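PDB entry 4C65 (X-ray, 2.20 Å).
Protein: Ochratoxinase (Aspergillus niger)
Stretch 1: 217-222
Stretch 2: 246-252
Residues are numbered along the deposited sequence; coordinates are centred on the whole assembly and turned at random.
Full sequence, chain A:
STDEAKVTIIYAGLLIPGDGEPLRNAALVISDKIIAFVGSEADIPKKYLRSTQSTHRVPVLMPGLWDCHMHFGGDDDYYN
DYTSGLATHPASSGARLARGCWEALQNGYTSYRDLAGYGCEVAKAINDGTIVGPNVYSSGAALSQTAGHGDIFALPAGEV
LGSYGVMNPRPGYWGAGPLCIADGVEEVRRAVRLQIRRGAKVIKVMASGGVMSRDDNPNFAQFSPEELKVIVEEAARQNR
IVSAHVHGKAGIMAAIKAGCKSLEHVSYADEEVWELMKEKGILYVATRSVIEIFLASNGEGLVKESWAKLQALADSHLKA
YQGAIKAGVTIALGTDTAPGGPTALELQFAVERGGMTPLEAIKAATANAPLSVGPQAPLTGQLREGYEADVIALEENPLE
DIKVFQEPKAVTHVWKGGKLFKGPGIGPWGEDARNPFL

Stretch 1, residues 217-222: NPNFAQ
Stretch 2 (246-252) VHGKAGI

Close packing of a loop against the start of a helix favours small residues, and ochratoxinase offers a compact example. Residues 217-222 form an irregular loop that opens with a type I turn from Asn-217 to Phe-220, closed by Phe-220 N to Asn-217 O at 3.1 Å. Asn-217, with chi1 t (-169°) and chi2 -41°, turns OD1 back into the turn, where it accepts from Asn-219 N at 2.9 Å. Pro-218 (-61/-25, C-gamma endo) and Asn-219 (-74/-20) occupy the turn's central positions; Phe-220 (-100/142) and Ala-221 (-72/157) then extend the chain.

Opposite, and running in the same direction, lie His-247 (-116/-72) and Gly-248 (-63/153), the N-cap of a helix (Lys-249 to Ile-252: -59/-38, -50/-50, -68/-43, -55/-51) whose first turn brings Ile-252 N to 3.0 Å from Gly-248 O. One direct hydrogen bond joins the stretches, Gly-248 N to Pro-218 O, 2.9 Å and 146°. In register with it, CA atoms of Asn-219 and Gly-248 lie 4.0 Å apart, as do those of Ala-221 and Gly-251; those of Pro-218 and His-247 lie 5.5 Å apart. An ideal CB on Gly-248 would sit 2.6 Å from Asn-219 O and 2.9 Å from Pro-218 O, so the absence of a side chain permits this approach.

A water extends the link, donating to Asn-219 O (2.6 Å) and accepting from Ala-250 N (2.9 Å). Beyond it, Ala-221 points toward the helix, its CB 3.8 Å from Gly-251 N and 4.2 Å from Ala-250 CB. His-247 (chi1 m, -74°; chi2 -68°) also points its CB toward the loop, 3.8 Å from Pro-218 CB, which meets the imidazole obliquely; ND1 is hydrogen-bonded elsewhere in the structure.

Phe-220 (m, -55°; chi2 -26°) and Lys-249, all four chi angles t, point away without contact; Asn-219 (m, -65°; chi2 -35°) also points away but stays at the margin. The buried surface totals 261 Å², both sides summed.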

# COMPACT_ATOMS: atom_id res chain seq x y z
N ASN A 217 -15.43 -8.78 -28.10
CA ASN A 217 -15.98 -9.10 -29.40
C ASN A 217 -14.88 -9.09 -30.45
O ASN A 217 -14.19 -8.10 -30.62
CB ASN A 217 -17.06 -8.07 -29.74
CG ASN A 217 -17.87 -8.45 -30.96
OD1 ASN A 217 -17.35 -8.93 -31.95
ND2 ASN A 217 -19.16 -8.18 -30.90
N PRO A 218 -14.72 -10.20 -31.18
CA PRO A 218 -13.66 -10.28 -32.19
C PRO A 218 -13.77 -9.24 -33.32
O PRO A 218 -12.77 -8.87 -33.92
CB PRO A 218 -13.80 -11.71 -32.73
CG PRO A 218 -15.22 -12.08 -32.48
CD PRO A 218 -15.57 -11.41 -31.19
N ASN A 219 -14.99 -8.76 -33.57
CA ASN A 219 -15.23 -7.76 -34.60
C ASN A 219 -14.76 -6.35 -34.23
O ASN A 219 -14.58 -5.53 -35.12
CB ASN A 219 -16.71 -7.69 -34.94
CG ASN A 219 -17.22 -8.97 -35.56
OD1 ASN A 219 -16.52 -9.63 -36.30
ND2 ASN A 219 -18.45 -9.30 -35.26
N PHE A 220 -14.58 -6.08 -32.95
CA PHE A 220 -14.22 -4.75 -32.49
C PHE A 220 -12.73 -4.64 -32.23
O PHE A 220 -12.09 -5.57 -31.73
CB PHE A 220 -14.98 -4.34 -31.22
CG PHE A 220 -16.46 -4.43 -31.32
CD1 PHE A 220 -17.12 -4.31 -32.55
CD2 PHE A 220 -17.24 -4.61 -30.16
CE1 PHE A 220 -18.48 -4.41 -32.61
CE2 PHE A 220 -18.60 -4.70 -30.23
CZ PHE A 220 -19.23 -4.60 -31.46
N ALA A 221 -12.17 -3.49 -32.57
CA ALA A 221 -10.76 -3.21 -32.39
C ALA A 221 -10.48 -3.02 -30.92
O ALA A 221 -11.39 -2.71 -30.15
CB ALA A 221 -10.36 -1.96 -33.16
N GLN A 222 -9.23 -3.23 -30.52
CA GLN A 222 -8.80 -3.04 -29.12
C GLN A 222 -7.53 -2.22 -29.06
O GLN A 222 -6.69 -2.33 -29.96
CB GLN A 222 -8.59 -4.38 -28.43
CG GLN A 222 -9.89 -5.06 -28.04
CD GLN A 222 -9.67 -6.30 -27.22
OE1 GLN A 222 -8.55 -6.66 -26.85
NE2 GLN A 222 -10.75 -7.00 -26.98
N VAL A 246 -5.54 -10.13 -34.33
CA VAL A 246 -6.67 -9.46 -35.02
C VAL A 246 -7.65 -10.42 -35.67
O VAL A 246 -7.26 -11.38 -36.35
CB VAL A 246 -6.17 -8.46 -36.10
CG1 VAL A 246 -5.57 -7.23 -35.46
CG2 VAL A 246 -5.16 -9.11 -37.03
N HIS A 247 -8.94 -10.17 -35.49
CA HIS A 247 -9.97 -10.93 -36.18
C HIS A 247 -10.73 -9.98 -37.09
O HIS A 247 -10.57 -10.02 -38.32
CB HIS A 247 -10.90 -11.62 -35.18
CG HIS A 247 -10.29 -12.81 -34.50
ND1 HIS A 247 -9.98 -13.97 -35.18
CD2 HIS A 247 -9.91 -13.01 -33.22
CE1 HIS A 247 -9.43 -14.84 -34.35
NE2 HIS A 247 -9.38 -14.28 -33.15
N GLY A 248 -11.55 -9.12 -36.50
CA GLY A 248 -12.36 -8.20 -37.28
C GLY A 248 -11.52 -7.24 -38.09
O GLY A 248 -10.41 -6.90 -37.70
N LYS A 249 -12.08 -6.76 -39.21
CA LYS A 249 -11.37 -5.81 -40.06
C LYS A 249 -10.99 -4.49 -39.34
O LYS A 249 -9.89 -3.96 -39.57
CB LYS A 249 -12.20 -5.50 -41.31
CG LYS A 249 -11.35 -4.85 -42.38
CD LYS A 249 -12.04 -4.77 -43.72
CE LYS A 249 -11.25 -3.83 -44.61
NZ LYS A 249 -11.80 -3.80 -45.98
N ALA A 250 -11.86 -3.98 -38.47
CA ALA A 250 -11.52 -2.78 -37.65
C ALA A 250 -10.16 -2.95 -36.96
O ALA A 250 -9.31 -2.05 -37.03
CB ALA A 250 -12.60 -2.50 -36.62
N GLY A 251 -9.97 -4.08 -36.30
CA GLY A 251 -8.73 -4.38 -35.61
C GLY A 251 -7.56 -4.59 -36.55
O GLY A 251 -6.46 -4.08 -36.31
N ILE A 252 -7.80 -5.33 -37.64
CA ILE A 252 -6.78 -5.54 -38.68
C ILE A 252 -6.25 -4.21 -39.20
O ILE A 252 -5.06 -3.99 -39.24
CB ILE A 252 -7.32 -6.35 -39.87
CG1 ILE A 252 -7.72 -7.76 -39.44
CG2 ILE A 252 -6.27 -6.44 -40.96
CD1 ILE A 252 -8.44 -8.57 -40.51
O HOH W 1 -14.41 -5.22 -37.69